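Local coordinates for protein carboxylesterase (Ferroplasma acidiphilum, PDB 3WJ2) that probably hydrolyses carboxylic ester bonds as a carboxylesterase of the alpha/beta-hydrolase fold, from an acid-loving archaeon, at residues Met31-Leu36 and Gly86-Asn91. Residues are numbered along the deposited sequence; the frame is centred on the assembly and turned at random.
Sequences MLRNFL and GFLFGN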
loop_
_atom_site.group_PDB
_atom_site.type_symbol
_atom_site.label_atom_id
_atom_site.label_comp_id
_atom_site.label_asym_id
_atom_site.label_seq_id
_atom_site.Cartn_x
_atom_site.Cartn_y
_atom_site.Cartn_z
ATOM N N MET B 31 -3.811 -32.370 19.979
ATOM C CA MET B 31 -2.556 -32.855 19.327
ATOM C C MET B 31 -1.723 -31.741 18.774
ATOM O O MET B 31 -0.508 -31.711 18.914
ATOM C CB MET B 31 -2.972 -33.777 18.158
ATOM C CG MET B 31 -3.633 -35.005 18.669
ATOM S SD MET B 31 -2.233 -36.150 18.903
ATOM C CE MET B 31 -2.110 -36.494 17.145
ATOM N N LEU B 32 -2.405 -30.735 18.189
ATOM C CA LEU B 32 -1.686 -29.593 17.655
ATOM C C LEU B 32 -0.987 -28.796 18.751
ATOM O O LEU B 32 0.113 -28.352 18.574
ATOM C CB LEU B 32 -2.647 -28.699 16.876
ATOM C CG LEU B 32 -2.096 -27.418 16.311
ATOM C CD1 LEU B 32 -1.102 -27.749 15.146
ATOM C CD2 LEU B 32 -3.259 -26.660 15.786
ATOM N N ARG B 33 -1.640 -28.635 19.883
ATOM C CA ARG B 33 -1.069 -27.933 21.027
ATOM C C ARG B 33 0.204 -28.634 21.475
ATOM O O ARG B 33 1.209 -28.024 21.701
ATOM C CB ARG B 33 -2.096 -27.934 22.160
ATOM C CG ARG B 33 -1.593 -27.308 23.518
ATOM C CD ARG B 33 -2.618 -27.403 24.600
ATOM N NE ARG B 33 -3.793 -26.616 24.210
ATOM C CZ ARG B 33 -5.029 -27.080 24.133
ATOM N NH1 ARG B 33 -5.335 -28.377 24.462
ATOM N NH2 ARG B 33 -6.034 -26.285 23.716
ATOM N N ASN B 34 0.112 -29.960 21.641
ATOM C CA ASN B 34 1.292 -30.718 21.990
ATOM C C ASN B 34 2.426 -30.521 20.960
ATOM O O ASN B 34 3.569 -30.263 21.338
ATOM C CB ASN B 34 0.889 -32.200 22.044
ATOM C CG ASN B 34 2.092 -33.125 21.946
ATOM O OD1 ASN B 34 2.498 -33.626 20.850
ATOM N ND2 ASN B 34 2.724 -33.276 23.064
ATOM N N PHE B 35 2.102 -30.628 19.677
ATOM C CA PHE B 35 3.105 -30.447 18.671
ATOM C C PHE B 35 3.756 -29.086 18.758
ATOM O O PHE B 35 4.943 -28.956 18.769
ATOM C CB PHE B 35 2.520 -30.666 17.279
ATOM C CG PHE B 35 3.513 -30.413 16.181
ATOM C CD1 PHE B 35 4.602 -31.313 15.968
ATOM C CD2 PHE B 35 3.376 -29.312 15.334
ATOM C CE1 PHE B 35 5.506 -31.081 14.963
ATOM C CE2 PHE B 35 4.310 -29.070 14.308
ATOM C CZ PHE B 35 5.358 -29.966 14.110
ATOM N N LEU B 36 2.940 -28.040 18.825
ATOM C CA LEU B 36 3.526 -26.740 18.750
ATOM C C LEU B 36 4.250 -26.375 20.064
ATOM O O LEU B 36 5.355 -25.749 20.000
ATOM C CB LEU B 36 2.427 -25.716 18.390
ATOM C CG LEU B 36 1.788 -25.900 16.999
ATOM C CD1 LEU B 36 0.548 -24.900 16.917
ATOM C CD2 LEU B 36 2.830 -25.570 15.916
ATOM N N GLY B 86 -2.810 -18.101 19.462
ATOM C CA GLY B 86 -4.096 -18.344 18.800
ATOM C C GLY B 86 -5.248 -18.689 19.701
ATOM O O GLY B 86 -6.258 -19.138 19.224
ATOM N N PHE B 87 -5.073 -18.539 21.028
ATOM C CA PHE B 87 -6.073 -18.932 22.038
ATOM C C PHE B 87 -6.036 -20.431 22.314
ATOM O O PHE B 87 -6.801 -20.940 23.183
ATOM C CB PHE B 87 -7.525 -18.400 21.811
ATOM C CG PHE B 87 -7.586 -16.933 21.602
ATOM C CD1 PHE B 87 -7.579 -16.072 22.679
ATOM C CD2 PHE B 87 -7.720 -16.450 20.287
ATOM C CE1 PHE B 87 -7.692 -14.638 22.367
ATOM C CE2 PHE B 87 -7.843 -15.100 19.984
ATOM C CZ PHE B 87 -7.767 -14.205 21.074
ATOM N N LEU B 88 -5.109 -21.107 21.597
ATOM C CA LEU B 88 -5.171 -22.590 21.570
ATOM C C LEU B 88 -3.930 -23.177 22.202
ATOM O O LEU B 88 -4.053 -24.241 22.854
ATOM C CB LEU B 88 -5.378 -23.093 20.124
ATOM C CG LEU B 88 -5.709 -24.586 19.945
ATOM C CD1 LEU B 88 -6.568 -24.680 18.706
ATOM C CD2 LEU B 88 -4.308 -25.143 19.732
ATOM N N PHE B 89 -2.791 -22.566 21.957
ATOM C CA PHE B 89 -1.514 -23.093 22.455
ATOM C C PHE B 89 -0.705 -22.059 23.185
ATOM O O PHE B 89 -1.117 -20.903 23.418
ATOM C CB PHE B 89 -0.739 -23.850 21.301
ATOM C CG PHE B 89 -0.186 -22.943 20.240
ATOM C CD1 PHE B 89 1.163 -22.575 20.251
ATOM C CD2 PHE B 89 -0.973 -22.500 19.213
ATOM C CE1 PHE B 89 1.743 -21.736 19.244
ATOM C CE2 PHE B 89 -0.469 -21.660 18.233
ATOM C CZ PHE B 89 0.862 -21.236 18.238
ATOM N N GLY B 90 0.528 -22.396 23.525
ATOM C CA GLY B 90 1.445 -21.605 24.325
ATOM C C GLY B 90 1.174 -21.799 25.830
ATOM O O GLY B 90 0.066 -22.139 26.216
ATOM N N ASN B 91 2.192 -21.522 26.637
ATOM C CA ASN B 91 2.102 -21.622 28.099
ATOM C C ASN B 91 3.322 -20.954 28.715
ATOM O O ASN B 91 4.171 -20.331 28.052
ATOM C CB ASN B 91 1.917 -23.116 28.536
ATOM C CG ASN B 91 3.068 -23.977 28.115
ATOM O OD1 ASN B 91 4.238 -23.612 28.235
ATOM N ND2 ASN B 91 2.726 -25.145 27.582
#
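In this alpha/beta-hydrolase esterase, the loop that carries the His-Gly-Gly-Gly sequence, between strand 78-82 and helix 96-106, docks against helix 29-43 through Arg33 and Leu36 on the helix and Leu88 and Phe89 on the loop. Arg33 presents the side of its guanidinium, and NE and NH2 both donate to Leu88 O, at 2.7 and 3.0 Å, with that oxygen near the guanidinium plane. NE lies nearly in line with the carbonyl, NH2 on a lone pair in the carbonyl plane; both bonds are bent at hydrogen, 147° and 134°. The chain runs extended as far as CD; a bend at chi3 (-63°) then turns NE toward the oxygen, and a salt bridge from NH2 to Glu120 further steadies the group. An alanine in place of Arg33 would probably leave Leu88 O without both donors and Glu120 without its charged mate. The apolar half is a CH-pi contact: Leu36 CD1 sits over the centre of the Phe89 ring, 3.6 Å from its centroid. Beside it, Leu32 and Leu88 meet loosely through their CD2 methyls, and both also touch Tyr212 of helix 207-217. Helix 29-43 thus packs on the HGGG loop, consistent with the N-terminal cap of hormone-sensitive-lipase-like esterases, whose hallmark HGGG loop helps form the oxyanion hole.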